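Local structure of uncharacterized protein (Shewanella oneidensis, 3E8P) at residues 60-63 / 64-67; 78-81 / 82-86. The protein probably hydrolyses medium- and long-chain fatty acyl-CoA thioesters to free fatty acids and coenzyme A. All coordinates share one frame; numbering follows the deposited sequence.

Contact 1. Residues 60-63 / 64-67; sequences IGNI and HQQI
Asn62 and Gln65 meet through a side-chain-to-backbone bond across a tight turn. Asn62 OD1 accepts from Gln65 N at 2.7 Å, and the N-H points straight at the oxygen. The donor stands somewhat tilted from the carbonyl plane. With chi1 at -180°, the Asn62 side chain extends away from its own N, and this brings OD1 to the N-H of Gln65. A second side-chain bond comes from Gln66. Its NE2 donates to Ile63 O at 3.0 Å, in the carbonyl plane and on a lone pair, and the acceptor also lies nearly in the amide plane of Gln66. The bend of the Gln66 chain at chi2 (-67°) folds the amide back to this oxygen. Among backbone bonds, Gly61 N to Ile67 O is nearly straight at 2.9 Å, while Gln66 N reaches Asn62 O only weakly.

The chain reverses here: Ile63 to Gln65 have helical backbone angles and Gln66 a left-handed one. The loop leads from strand 49-54 of the hotdog fold into the short strand before the long central helix.

Other side-chain contacts are few. Asn62 CB lies 3.7 Å from Ile67 CG1. Ile60 CD1 lies against the end of the Gln66 amide, 3.2 Å from Gln66 OE1. Ile60 and Ile63 also pack on Pro32 and His30 of the second subunit, and Ile67 rests on Pro120 and Arg122.

Contact 2. Residues 78-81 / 82-86; sequences DVVG and GLTAF
Leu83 N donates to Val79 O at 3.1 Å, one of a regular run of i to i+4 bonds that also joins Gly82 to Asp78, Thr84 to Val80 and Ala85 to Gly81. Thr84 adds a side-chain bond to this pattern. Its OG1 donates to Val80 O at 2.6 Å and approaches from above the carbonyl plane, 45° out of it. The torsion chi1 of -62° sets OG1 beside the backbone N of Thr84 and turns the hydroxyl back onto the preceding turn. Val80 O thus takes two donors from one residue, Thr84 N at 2.9 Å and the hydroxyl. With a valine here, Val80 O would probably keep just the backbone donor of this pair, and the rotation of the side chain would no longer be fixed by the bond.

Val79 and Leu83 lie side by side and point the same way. Their methyls CG1 and CD1 are 3.9 Å apart. Leu83 CG is 3.5 Å from Val79 O. Gly81 and Gly82 bring no side chains to this turn.

The turn belongs to helix 70-90, the long helix that the curved sheet of a hotdog fold wraps. Asp78 OD2 is hydrogen-bonded to Thr110 and Tyr161 on two strands of that sheet. Val79 also touches His69 of the second subunit. Val80 packs on Val49, Val51 and Met144, and Thr84 on Val49 and Cys142. Val79 and Leu83 face Phe27 of helix 14-29.

How the contacts relate
Contact 1 is at the surface and contact 2 is in the core, with centres 27 Å apart and nearest atoms about 17 Å apart. They do not touch. They share no helix or strand, but they follow one another along the chain: the loop of 60-67 leads through strand 67-68 to helix 70-90, which carries 78-86. Their chemistry fits their places. In contact 1 two side-chain amides bridge an irregular turn where few backbone bonds are strong. In contact 2 the repeating helix bonds do most of the work, one hydroxyl adds to them, and apolar side chains pack against the sheet and helix 14-29. Both contacts also reach the second subunit.

Contact 1. Residues 60-63 / 64-67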
ATOM      1  N   ILE A  60     -15.990 -12.935 -15.023  1.00 34.81           N
ATOM      2  CA  ILE A  60     -14.943 -12.607 -15.990  1.00 33.78           C
ATOM      3  C   ILE A  60     -14.708 -11.114 -16.218  1.00 35.06           C
ATOM      4  O   ILE A  60     -15.651 -10.331 -16.325  1.00 33.74           O
ATOM      5  CB  ILE A  60     -15.243 -13.269 -17.347  1.00 33.49           C
ATOM      6  CG1 ILE A  60     -15.215 -14.788 -17.188  1.00 34.01           C
ATOM      7  CG2 ILE A  60     -14.230 -12.822 -18.395  1.00 32.92           C
ATOM      8  CD1 ILE A  60     -15.543 -15.529 -18.461  1.00 40.21           C
ATOM      9  N   GLY A  61     -13.437 -10.733 -16.303  1.00 36.78           N
ATOM     10  CA  GLY A  61     -13.088  -9.344 -16.543  1.00 39.12           C
ATOM     11  C   GLY A  61     -12.805  -9.116 -18.015  1.00 41.25           C
ATOM     12  O   GLY A  61     -13.395  -8.244 -18.646  1.00 42.81           O
ATOM     13  N   ASN A  62     -11.895  -9.908 -18.568  1.00 43.43           N
ATOM     14  CA  ASN A  62     -11.547  -9.795 -19.976  1.00 44.61           C
ATOM     15  C   ASN A  62     -12.060 -11.033 -20.710  1.00 45.11           C
ATOM     16  O   ASN A  62     -11.614 -12.152 -20.451  1.00 44.90           O
ATOM     17  CB  ASN A  62     -10.034  -9.669 -20.127  1.00 46.21           C
ATOM     18  CG  ASN A  62      -9.599  -9.537 -21.568  1.00 47.62           C
ATOM     19  OD1 ASN A  62      -9.726 -10.473 -22.356  1.00 48.77           O
ATOM     20  ND2 ASN A  62      -9.083  -8.365 -21.924  1.00 50.27           N
ATOM     21  N   ILE A  63     -13.011 -10.818 -21.616  1.00 45.35           N
ATOM     22  CA  ILE A  63     -13.619 -11.896 -22.393  1.00 45.86           C
ATOM     23  C   ILE A  63     -12.616 -12.715 -23.200  1.00 45.63           C
ATOM     24  O   ILE A  63     -12.661 -13.943 -23.185  1.00 44.28           O
ATOM     25  CB  ILE A  63     -14.706 -11.334 -23.349  1.00 47.09           C
ATOM     26  CG1 ILE A  63     -15.901 -10.841 -22.532  1.00 47.79           C
ATOM     27  CG2 ILE A  63     -15.155 -12.395 -24.334  1.00 46.36           C
ATOM     28  CD1 ILE A  63     -16.958 -10.119 -23.357  1.00 51.52           C
ATOM     29  N   HIS A  64     -11.712 -12.039 -23.899  1.00 46.75           N
ATOM     30  CA  HIS A  64     -10.720 -12.729 -24.716  1.00 49.01           C
ATOM     31  C   HIS A  64      -9.779 -13.617 -23.904  1.00 47.81           C
ATOM     32  O   HIS A  64      -9.617 -14.798 -24.203  1.00 47.77           O
ATOM     33  CB  HIS A  64      -9.906 -11.711 -25.526  1.00 52.11           C
ATOM     34  CG  HIS A  64      -8.897 -12.331 -26.445  1.00 57.19           C
ATOM     35  ND1 HIS A  64      -7.805 -13.035 -25.989  1.00 58.42           N
ATOM     36  CD2 HIS A  64      -8.815 -12.344 -27.797  1.00 59.16           C
ATOM     37  CE1 HIS A  64      -7.090 -13.453 -27.019  1.00 59.52           C
ATOM     38  NE2 HIS A  64      -7.681 -13.048 -28.128  1.00 59.19           N
ATOM     39  N   GLN A  65      -9.167 -13.050 -22.869  1.00 47.32           N
ATOM     40  CA  GLN A  65      -8.224 -13.790 -22.028  1.00 46.11           C
ATOM     41  C   GLN A  65      -8.901 -14.725 -21.024  1.00 43.48           C
ATOM     42  O   GLN A  65      -8.239 -15.553 -20.409  1.00 41.02           O
ATOM     43  CB  GLN A  65      -7.327 -12.810 -21.258  1.00 49.00           C
ATOM     44  CG  GLN A  65      -6.565 -11.805 -22.114  1.00 53.25           C
ATOM     45  CD  GLN A  65      -5.432 -12.432 -22.909  1.00 56.48           C
ATOM     46  OE1 GLN A  65      -4.746 -11.753 -23.678  1.00 57.30           O
ATOM     47  NE2 GLN A  65      -5.227 -13.735 -22.725  1.00 58.21           N
ATOM     48  N   GLN A  66     -10.211 -14.586 -20.856  1.00 41.43           N
ATOM     49  CA  GLN A  66     -10.950 -15.407 -19.903  1.00 41.29           C
ATOM     50  C   GLN A  66     -10.307 -15.327 -18.520  1.00 40.97           C
ATOM     51  O   GLN A  66     -10.087 -16.344 -17.861  1.00 40.00           O
ATOM     52  CB  GLN A  66     -11.008 -16.870 -20.367  1.00 41.38           C
ATOM     53  CG  GLN A  66     -12.028 -17.134 -21.472  1.00 41.61           C
ATOM     54  CD  GLN A  66     -13.465 -16.952 -21.003  1.00 40.35           C
ATOM     55  OE1 GLN A  66     -13.985 -17.750 -20.227  1.00 40.09           O
ATOM     56  NE2 GLN A  66     -14.108 -15.892 -21.470  1.00 38.85           N
ATOM     57  N   ILE A  67      -9.997 -14.113 -18.083  1.00 39.67           N
ATOM     58  CA  ILE A  67      -9.395 -13.943 -16.770  1.00 38.47           C
ATOM     59  C   ILE A  67     -10.410 -13.395 -15.772  1.00 34.53           C
ATOM     60  O   ILE A  67     -11.370 -12.710 -16.130  1.00 33.33           O
ATOM     61  CB  ILE A  67      -8.170 -13.006 -16.813  1.00 39.29           C
ATOM     62  CG1 ILE A  67      -8.573 -11.635 -17.324  1.00 41.38           C
ATOM     63  CG2 ILE A  67      -7.117 -13.566 -17.738  1.00 40.82           C
ATOM     64  CD1 ILE A  67      -7.462 -10.637 -17.239  1.00 44.48           C
TER

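Contact 2. Residues 78-81 / 82-86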
ATOM      1  N   ASP A  78      -9.611  -9.702   0.597  1.00 24.80           N
ATOM      2  CA  ASP A  78     -10.070  -8.905   1.745  1.00 24.67           C
ATOM      3  C   ASP A  78     -10.828  -9.762   2.760  1.00 24.15           C
ATOM      4  O   ASP A  78     -10.621  -9.642   3.973  1.00 23.14           O
ATOM      5  CB  ASP A  78     -10.978  -7.752   1.295  1.00 27.67           C
ATOM      6  CG  ASP A  78     -11.295  -6.783   2.434  1.00 31.50           C
ATOM      7  OD1 ASP A  78     -12.322  -6.079   2.363  1.00 32.85           O
ATOM      8  OD2 ASP A  78     -10.505  -6.714   3.404  1.00 33.91           O
ATOM      9  N   VAL A  79     -11.703 -10.623   2.255  1.00 23.24           N
ATOM     10  CA  VAL A  79     -12.485 -11.521   3.096  1.00 24.14           C
ATOM     11  C   VAL A  79     -11.576 -12.525   3.811  1.00 26.31           C
ATOM     12  O   VAL A  79     -11.767 -12.815   4.998  1.00 26.90           O
ATOM     13  CB  VAL A  79     -13.527 -12.288   2.254  1.00 27.45           C
ATOM     14  CG1 VAL A  79     -14.274 -13.285   3.139  1.00 26.28           C
ATOM     15  CG2 VAL A  79     -14.497 -11.292   1.605  1.00 24.60           C
ATOM     16  N   VAL A  80     -10.592 -13.063   3.090  1.00 25.72           N
ATOM     17  CA  VAL A  80      -9.645 -13.994   3.698  1.00 23.46           C
ATOM     18  C   VAL A  80      -8.932 -13.251   4.825  1.00 24.23           C
ATOM     19  O   VAL A  80      -8.767 -13.776   5.926  1.00 24.73           O
ATOM     20  CB  VAL A  80      -8.568 -14.470   2.691  1.00 24.69           C
ATOM     21  CG1 VAL A  80      -7.381 -15.056   3.445  1.00 25.55           C
ATOM     22  CG2 VAL A  80      -9.145 -15.513   1.746  1.00 25.29           C
ATOM     23  N   GLY A  81      -8.522 -12.017   4.544  1.00 23.46           N
ATOM     24  CA  GLY A  81      -7.814 -11.226   5.539  1.00 23.90           C
ATOM     25  C   GLY A  81      -8.625 -10.932   6.790  1.00 26.12           C
ATOM     26  O   GLY A  81      -8.099 -10.981   7.900  1.00 25.38           O
ATOM     27  N   GLY A  82      -9.906 -10.622   6.611  1.00 26.54           N
ATOM     28  CA  GLY A  82     -10.760 -10.328   7.747  1.00 26.88           C
ATOM     29  C   GLY A  82     -10.951 -11.535   8.643  1.00 26.62           C
ATOM     30  O   GLY A  82     -10.824 -11.436   9.856  1.00 26.66           O
ATOM     31  N   LEU A  83     -11.258 -12.677   8.038  1.00 27.09           N
ATOM     32  CA  LEU A  83     -11.457 -13.913   8.784  1.00 27.28           C
ATOM     33  C   LEU A  83     -10.157 -14.378   9.449  1.00 28.98           C
ATOM     34  O   LEU A  83     -10.180 -14.932  10.555  1.00 30.13           O
ATOM     35  CB  LEU A  83     -12.016 -14.997   7.853  1.00 27.61           C
ATOM     36  CG  LEU A  83     -13.462 -14.731   7.399  1.00 29.57           C
ATOM     37  CD1 LEU A  83     -13.864 -15.648   6.245  1.00 29.92           C
ATOM     38  CD2 LEU A  83     -14.381 -14.930   8.592  1.00 31.30           C
ATOM     39  N   THR A  84      -9.029 -14.136   8.783  1.00 28.19           N
ATOM     40  CA  THR A  84      -7.719 -14.508   9.313  1.00 27.84           C
ATOM     41  C   THR A  84      -7.458 -13.649  10.549  1.00 29.32           C
ATOM     42  O   THR A  84      -6.984 -14.130  11.576  1.00 29.08           O
ATOM     43  CB  THR A  84      -6.580 -14.230   8.282  1.00 28.64           C
ATOM     44  OG1 THR A  84      -6.785 -15.022   7.097  1.00 25.84           O
ATOM     45  CG2 THR A  84      -5.195 -14.535   8.906  1.00 23.55           C
ATOM     46  N   ALA A  85      -7.778 -12.368  10.433  1.00 29.89           N
ATOM     47  CA  ALA A  85      -7.582 -11.437  11.526  1.00 29.17           C
ATOM     48  C   ALA A  85      -8.436 -11.832  12.727  1.00 29.90           C
ATOM     49  O   ALA A  85      -7.948 -11.851  13.851  1.00 31.31           O
ATOM     50  CB  ALA A  85      -7.922 -10.021  11.071  1.00 25.94           C
ATOM     51  N   PHE A  86      -9.702 -12.156  12.485  1.00 31.03           N
ATOM     52  CA  PHE A  86     -10.619 -12.534  13.562  1.00 34.27           C
ATOM     53  C   PHE A  86     -10.212 -13.847  14.244  1.00 33.50           C
ATOM     54  O   PHE A  86     -10.345 -13.988  15.452  1.00 35.58           O
ATOM     55  CB  PHE A  86     -12.060 -12.648  13.028  1.00 34.29           C
ATOM     56  CG  PHE A  86     -13.106 -12.741  14.111  1.00 35.47           C
ATOM     57  CD1 PHE A  86     -13.367 -11.653  14.942  1.00 37.22           C
ATOM     58  CD2 PHE A  86     -13.816 -13.921  14.313  1.00 37.11           C
ATOM     59  CE1 PHE A  86     -14.321 -11.736  15.963  1.00 35.34           C
ATOM     60  CE2 PHE A  86     -14.773 -14.016  15.332  1.00 38.45           C
ATOM     61  CZ  PHE A  86     -15.024 -12.920  16.156  1.00 38.06           C
TER